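Local coordinates for protein cyclic GMP-AMP synthase-like receptor (Tribolium castaneum, PDB 7LT2) that senses double-stranded RNA and, in response, makes the second messenger 2',3'-cGAMP from ATP and GTP in innate antiviral immunity, at residues D8-F13 with E370-Y374; P44-L49 with V114-F118. All coordinates share one frame; numbering follows the deposited sequence.

Contact 1 (D8-F13 with E370-Y374)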
loop_
_atom_site.group_PDB
_atom_site.type_symbol
_atom_site.label_atom_id
_atom_site.label_comp_id
_atom_site.label_asym_id
_atom_site.label_seq_id
_atom_site.Cartn_x
_atom_site.Cartn_y
_atom_site.Cartn_z
ATOM N N ASP A 8 0.208 -12.617 22.817
ATOM C CA ASP A 8 1.623 -12.784 23.141
ATOM C C ASP A 8 2.446 -13.095 21.893
ATOM O O ASP A 8 3.524 -12.520 21.695
ATOM C CB ASP A 8 1.773 -13.886 24.196
ATOM C CG ASP A 8 3.219 -14.178 24.554
ATOM O OD1 ASP A 8 3.916 -13.270 25.054
ATOM O OD2 ASP A 8 3.653 -15.333 24.355
ATOM N N ILE A 9 1.953 -13.999 21.043
ATOM C CA ILE A 9 2.622 -14.289 19.773
ATOM C C ILE A 9 2.763 -13.018 18.945
ATOM O O ILE A 9 3.831 -12.725 18.392
ATOM C CB ILE A 9 1.850 -15.376 19.003
ATOM C CG1 ILE A 9 1.920 -16.715 19.747
ATOM C CG2 ILE A 9 2.376 -15.506 17.571
ATOM C CD1 ILE A 9 1.062 -17.791 19.123
ATOM N N ASN A 10 1.682 -12.242 18.855
ATOM C CA ASN A 10 1.693 -11.007 18.075
ATOM C C ASN A 10 2.733 -10.027 18.605
ATOM O O ASN A 10 3.552 -9.501 17.841
ATOM C CB ASN A 10 0.296 -10.386 18.094
ATOM C CG ASN A 10 0.214 -9.101 17.304
ATOM O OD1 ASN A 10 0.924 -8.915 16.319
ATOM N ND2 ASN A 10 -0.661 -8.201 17.737
ATOM N N LYS A 11 2.729 -9.790 19.921
ATOM C CA LYS A 11 3.660 -8.834 20.515
ATOM C C LYS A 11 5.114 -9.250 20.309
ATOM O O LYS A 11 5.976 -8.406 20.033
ATOM C CB LYS A 11 3.362 -8.681 22.005
ATOM C CG LYS A 11 4.273 -7.700 22.716
ATOM C CD LYS A 11 3.948 -7.623 24.196
ATOM C CE LYS A 11 4.848 -6.622 24.898
ATOM N NZ LYS A 11 6.284 -6.955 24.700
ATOM N N ARG A 12 5.413 -10.538 20.437
ATOM C CA ARG A 12 6.808 -10.954 20.457
ATOM C C ARG A 12 7.358 -11.353 19.094
ATOM O O ARG A 12 8.581 -11.346 18.918
ATOM C CB ARG A 12 6.994 -12.108 21.445
ATOM C CG ARG A 12 6.911 -11.675 22.906
ATOM C CD ARG A 12 7.550 -12.718 23.810
ATOM N NE ARG A 12 6.695 -13.882 23.995
ATOM C CZ ARG A 12 7.139 -15.127 24.120
ATOM N NH1 ARG A 12 8.420 -15.423 23.978
ATOM N NH2 ARG A 12 6.273 -16.099 24.393
ATOM N N PHE A 13 6.506 -11.696 18.127
ATOM C CA PHE A 13 7.010 -12.224 16.866
ATOM C C PHE A 13 6.363 -11.635 15.624
ATOM O O PHE A 13 6.763 -12.006 14.517
ATOM C CB PHE A 13 6.866 -13.757 16.847
ATOM C CG PHE A 13 7.816 -14.438 17.776
ATOM C CD1 PHE A 13 7.498 -14.606 19.114
ATOM C CD2 PHE A 13 9.052 -14.870 17.327
ATOM C CE1 PHE A 13 8.387 -15.196 19.979
ATOM C CE2 PHE A 13 9.942 -15.470 18.189
ATOM C CZ PHE A 13 9.611 -15.631 19.515
ATOM N N GLU A 370 11.886 -19.780 15.098
ATOM C CA GLU A 370 11.096 -18.847 15.897
ATOM C C GLU A 370 10.467 -19.546 17.095
ATOM O O GLU A 370 10.386 -18.972 18.188
ATOM C CB GLU A 370 10.007 -18.199 15.040
ATOM C CG GLU A 370 10.481 -17.104 14.098
ATOM C CD GLU A 370 9.412 -16.723 13.096
ATOM O OE1 GLU A 370 8.539 -17.573 12.822
ATOM O OE2 GLU A 370 9.436 -15.579 12.590
ATOM N N TYR A 371 10.006 -20.786 16.910
ATOM C CA TYR A 371 9.333 -21.489 17.994
ATOM C C TYR A 371 10.273 -21.749 19.163
ATOM O O TYR A 371 9.844 -21.723 20.323
ATOM C CB TYR A 371 8.744 -22.804 17.484
ATOM C CG TYR A 371 7.817 -23.468 18.473
ATOM C CD1 TYR A 371 6.472 -23.135 18.521
ATOM C CD2 TYR A 371 8.287 -24.429 19.360
ATOM C CE1 TYR A 371 5.621 -23.738 19.427
ATOM C CE2 TYR A 371 7.441 -25.039 20.264
ATOM C CZ TYR A 371 6.109 -24.689 20.293
ATOM O OH TYR A 371 5.262 -25.294 21.195
ATOM N N THR A 372 11.553 -22.002 18.884
ATOM C CA THR A 372 12.521 -22.190 19.957
ATOM C C THR A 372 12.681 -20.912 20.773
ATOM O O THR A 372 12.671 -20.945 22.008
ATOM C CB THR A 372 13.861 -22.642 19.378
ATOM O OG1 THR A 372 13.714 -23.940 18.785
ATOM C CG2 THR A 372 14.921 -22.699 20.468
ATOM N N LYS A 373 12.818 -19.768 20.096
ATOM C CA LYS A 373 12.909 -18.499 20.812
ATOM C C LYS A 373 11.616 -18.190 21.555
ATOM O O LYS A 373 11.645 -17.607 22.645
ATOM C CB LYS A 373 13.241 -17.368 19.837
ATOM C CG LYS A 373 14.495 -17.614 19.016
ATOM C CD LYS A 373 14.885 -16.392 18.200
ATOM C CE LYS A 373 16.153 -16.659 17.408
ATOM N NZ LYS A 373 16.632 -15.438 16.711
ATOM N N TYR A 374 10.478 -18.568 20.973
ATOM C CA TYR A 374 9.187 -18.395 21.631
ATOM C C TYR A 374 9.149 -19.118 22.973
ATOM O O TYR A 374 8.795 -18.529 24.001
ATOM C CB TYR A 374 8.091 -18.898 20.688
ATOM C CG TYR A 374 6.691 -18.983 21.245
ATOM C CD1 TYR A 374 5.955 -17.835 21.526
ATOM C CD2 TYR A 374 6.082 -20.217 21.438
ATOM C CE1 TYR A 374 4.661 -17.921 22.020
ATOM C CE2 TYR A 374 4.794 -20.313 21.926
ATOM C CZ TYR A 374 4.088 -19.164 22.215
ATOM O OH TYR A 374 2.806 -19.269 22.701
HETATM O O HOH W 1 1.831 -17.116 23.529
#

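Contact 2 (P44-L49 with V114-F118)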
loop_
_atom_site.group_PDB
_atom_site.type_symbol
_atom_site.label_atom_id
_atom_site.label_comp_id
_atom_site.label_asym_id
_atom_site.label_seq_id
_atom_site.Cartn_x
_atom_site.Cartn_y
_atom_site.Cartn_z
ATOM N N PRO A 44 8.314 23.805 -11.961
ATOM C CA PRO A 44 7.076 24.538 -11.654
ATOM C C PRO A 44 5.810 23.757 -11.966
ATOM O O PRO A 44 4.804 23.930 -11.268
ATOM C CB PRO A 44 7.194 25.796 -12.528
ATOM C CG PRO A 44 8.668 25.968 -12.737
ATOM C CD PRO A 44 9.224 24.574 -12.823
ATOM N N LEU A 45 5.819 22.912 -13.000
ATOM C CA LEU A 45 4.629 22.123 -13.303
ATOM C C LEU A 45 4.341 21.117 -12.195
ATOM O O LEU A 45 3.177 20.906 -11.834
ATOM C CB LEU A 45 4.788 21.415 -14.648
ATOM C CG LEU A 45 3.616 20.540 -15.107
ATOM C CD1 LEU A 45 2.284 21.281 -15.050
ATOM C CD2 LEU A 45 3.876 20.018 -16.523
ATOM N N PHE A 46 5.382 20.493 -11.629
ATOM C CA PHE A 46 5.152 19.620 -10.482
ATOM C C PHE A 46 4.600 20.403 -9.305
ATOM O O PHE A 46 3.681 19.940 -8.622
ATOM C CB PHE A 46 6.429 18.894 -10.055
ATOM C CG PHE A 46 6.292 18.178 -8.729
ATOM C CD1 PHE A 46 5.460 17.075 -8.609
ATOM C CD2 PHE A 46 6.960 18.630 -7.601
ATOM C CE1 PHE A 46 5.312 16.421 -7.387
ATOM C CE2 PHE A 46 6.814 17.980 -6.374
ATOM C CZ PHE A 46 5.992 16.876 -6.275
ATOM N N LYS A 47 5.149 21.592 -9.046
ATOM C CA LYS A 47 4.644 22.381 -7.928
ATOM C C LYS A 47 3.175 22.724 -8.131
ATOM O O LYS A 47 2.383 22.684 -7.183
ATOM C CB LYS A 47 5.478 23.649 -7.753
ATOM C CG LYS A 47 5.142 24.423 -6.485
ATOM C CD LYS A 47 6.051 25.622 -6.330
ATOM C CE LYS A 47 5.789 26.342 -5.016
ATOM N NZ LYS A 47 6.858 27.333 -4.754
ATOM N N ALA A 48 2.786 23.026 -9.374
ATOM C CA ALA A 48 1.393 23.357 -9.658
ATOM C C ALA A 48 0.486 22.140 -9.516
ATOM O O ALA A 48 -0.625 22.251 -8.985
ATOM C CB ALA A 48 1.272 23.954 -11.062
ATOM N N LEU A 49 0.937 20.971 -9.986
ATOM C CA LEU A 49 0.104 19.771 -9.933
ATOM C C LEU A 49 -0.004 19.199 -8.525
ATOM O O LEU A 49 -1.038 18.617 -8.173
ATOM C CB LEU A 49 0.670 18.700 -10.858
ATOM C CG LEU A 49 0.378 18.880 -12.346
ATOM C CD1 LEU A 49 1.326 18.008 -13.147
ATOM C CD2 LEU A 49 -1.062 18.491 -12.612
ATOM N N VAL A 114 1.774 27.598 -16.803
ATOM C CA VAL A 114 2.725 26.599 -16.328
ATOM C C VAL A 114 2.405 25.203 -16.846
ATOM O O VAL A 114 3.237 24.297 -16.724
ATOM C CB VAL A 114 2.794 26.636 -14.784
ATOM C CG1 VAL A 114 1.569 25.988 -14.162
ATOM C CG2 VAL A 114 4.086 25.997 -14.280
ATOM N N TYR A 115 1.232 25.008 -17.448
ATOM C CA TYR A 115 0.866 23.729 -18.043
ATOM C C TYR A 115 1.228 23.638 -19.522
ATOM O O TYR A 115 0.715 22.751 -20.215
ATOM C CB TYR A 115 -0.631 23.467 -17.852
ATOM C CG TYR A 115 -1.000 23.133 -16.426
ATOM C CD1 TYR A 115 -1.076 24.127 -15.459
ATOM C CD2 TYR A 115 -1.282 21.826 -16.050
ATOM C CE1 TYR A 115 -1.415 23.824 -14.147
ATOM C CE2 TYR A 115 -1.625 21.516 -14.742
ATOM C CZ TYR A 115 -1.688 22.521 -13.797
ATOM O OH TYR A 115 -2.028 22.219 -12.494
ATOM N N LYS A 116 2.106 24.522 -20.014
ATOM C CA LYS A 116 2.428 24.544 -21.439
ATOM C C LYS A 116 2.909 23.186 -21.933
ATOM O O LYS A 116 2.592 22.784 -23.058
ATOM C CB LYS A 116 3.486 25.606 -21.740
ATOM C CG LYS A 116 3.820 25.692 -23.236
ATOM C CD LYS A 116 4.886 26.730 -23.537
ATOM C CE LYS A 116 5.075 26.880 -25.045
ATOM N NZ LYS A 116 3.773 27.162 -25.709
ATOM N N ASP A 117 3.673 22.464 -21.115
ATOM C CA ASP A 117 4.229 21.188 -21.536
ATOM C C ASP A 117 3.470 19.989 -20.974
ATOM O O ASP A 117 3.956 18.860 -21.099
ATOM C CB ASP A 117 5.711 21.096 -21.142
ATOM C CG ASP A 117 6.602 22.040 -21.948
ATOM O OD1 ASP A 117 6.216 22.445 -23.064
ATOM O OD2 ASP A 117 7.703 22.371 -21.461
ATOM N N PHE A 118 2.292 20.197 -20.375
ATOM C CA PHE A 118 1.562 19.078 -19.780
ATOM C C PHE A 118 1.213 18.023 -20.825
ATOM O O PHE A 118 1.401 16.822 -20.597
ATOM C CB PHE A 118 0.295 19.569 -19.070
ATOM C CG PHE A 118 -0.466 18.472 -18.367
ATOM C CD1 PHE A 118 -0.143 18.119 -17.066
ATOM C CD2 PHE A 118 -1.493 17.792 -19.005
ATOM C CE1 PHE A 118 -0.826 17.101 -16.413
ATOM C CE2 PHE A 118 -2.180 16.771 -18.357
ATOM C CZ PHE A 118 -1.845 16.427 -17.059
#

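Contact 1 (D8-F13 with E370-Y374)
The Arg12 guanidinium and the Tyr374 ring lie with their planes only 16° apart, but the guanidinium is displaced beyond the ring's rim, so the two do not stack; Arg12 NH2 lies 3.4 Å from Tyr374 CD1. The Asp8 carboxylate and Tyr374 O both meet the guanidinium at its edge, in its plane. The carboxylate takes two nitrogens side-on, NH2 reaching the syn lone pair of Asp8 OD2 at 2.7 Å and NE going to OD1. Elsewhere along the rim, Arg12 NH1 donates to Tyr374 O at 3.1 Å, nearly straight and in the carbonyl plane, on a lone pair. NH1 also bonds to Glu378 O, so from helix 5-13 this arginine holds both the last turn of helix 368-375 and the chain just after it. The Tyr374 ring has Phe13 CE1 at its edge, the Phe13 ring turns an edge to the Lys373 carbonyl carbon, and the Tyr374 hydroxyl donates to a water that in turn donates to Asp8 OD2. Tyr374 packs as a single knob into a hole formed by Asp8, Ile9, Arg12 and Phe13, while the short helix segments cross steeply, at 108°. Tyr374 CG stands anti to the backbone N (chi1 172°), which carries the ring across helix 5-13 to meet Ile9 CG1 at 3.8 Å from Tyr374 CE1. Phe13 crosses Tyr374 at about a right angle and meets the backbone of the second helix; Phe13 CZ is 3.4 Å from Tyr374 N. Glu370 runs past the Phe13 ring in the opposite direction, and its carboxylate forms a salt bridge with Lys267.

Contact 2 (P44-L49 with V114-F118)
Val114 straddles one turn of helix 44-49, with a methyl on each of two residues four apart: Val114 CG2 rests 3.6 Å from Pro44 CB, and Val114 CG1 3.7 Å from Ala48 CB. To do this CG1 takes the crowded position between backbone N and carbonyl carbon (chi1 75°). The Val114 carbonyl oxygen is covered by Leu45, whose CD1 lies 3.6 Å from it. That same methyl makes a CH-pi contact over one face of Tyr115: Leu45 CD1 lies 4.0 Å from the centroid of the Tyr115 ring, 19° off the normal. Further along the ring Leu49 comes in obliquely, CD2 at 3.7 Å from Tyr115 CE2, and the phenol oxygen ends beside Ala48. At Asp117 the chain is about to enter helix 118-122; the carboxylate makes no capping bond and pairs with Lys120 instead. Phe118 then closes the patch with its edge, where Leu49 CD1 is 4.0 Å from Phe118 CE1, while Leu45 CD2 packs beside its backbone. The side-chain contacts are mainly apolar, with no hydrogen bonds between the two segments. Around it, Tyr115 meets Trp106 edge-to-face and Phe118 stacks with Phe122. Leu49 leans on Leu77 of strand 70-77 and Phe46 goes to helices 18-42 and 131-147, so the short helix is wedged between the central sheet with its helical cover and the 114-118 loop.

Overall arrangement
The two contacts sit on opposite sides of the chain's centre, 51 Å apart between centres and about 35 Å between nearest atoms. Contact 1 joins the first helix, 5-13, to the last, 368-375, and contact 2 falls within the long span between them, close to the nucleotidyltransferase sheet. Neither is part of the active site. In contact 1 the Ile9 side chain is about 12 Å from that of Lys266, a probable ATP-binding residue, and Lys267 beside it pairs with Glu370. In contact 2 Leu49 packs on strand 70-77, whose other end carries Glu70 and Asp72, the probable catalytic metal ligands; contact 2 itself is remote from the annotated sites.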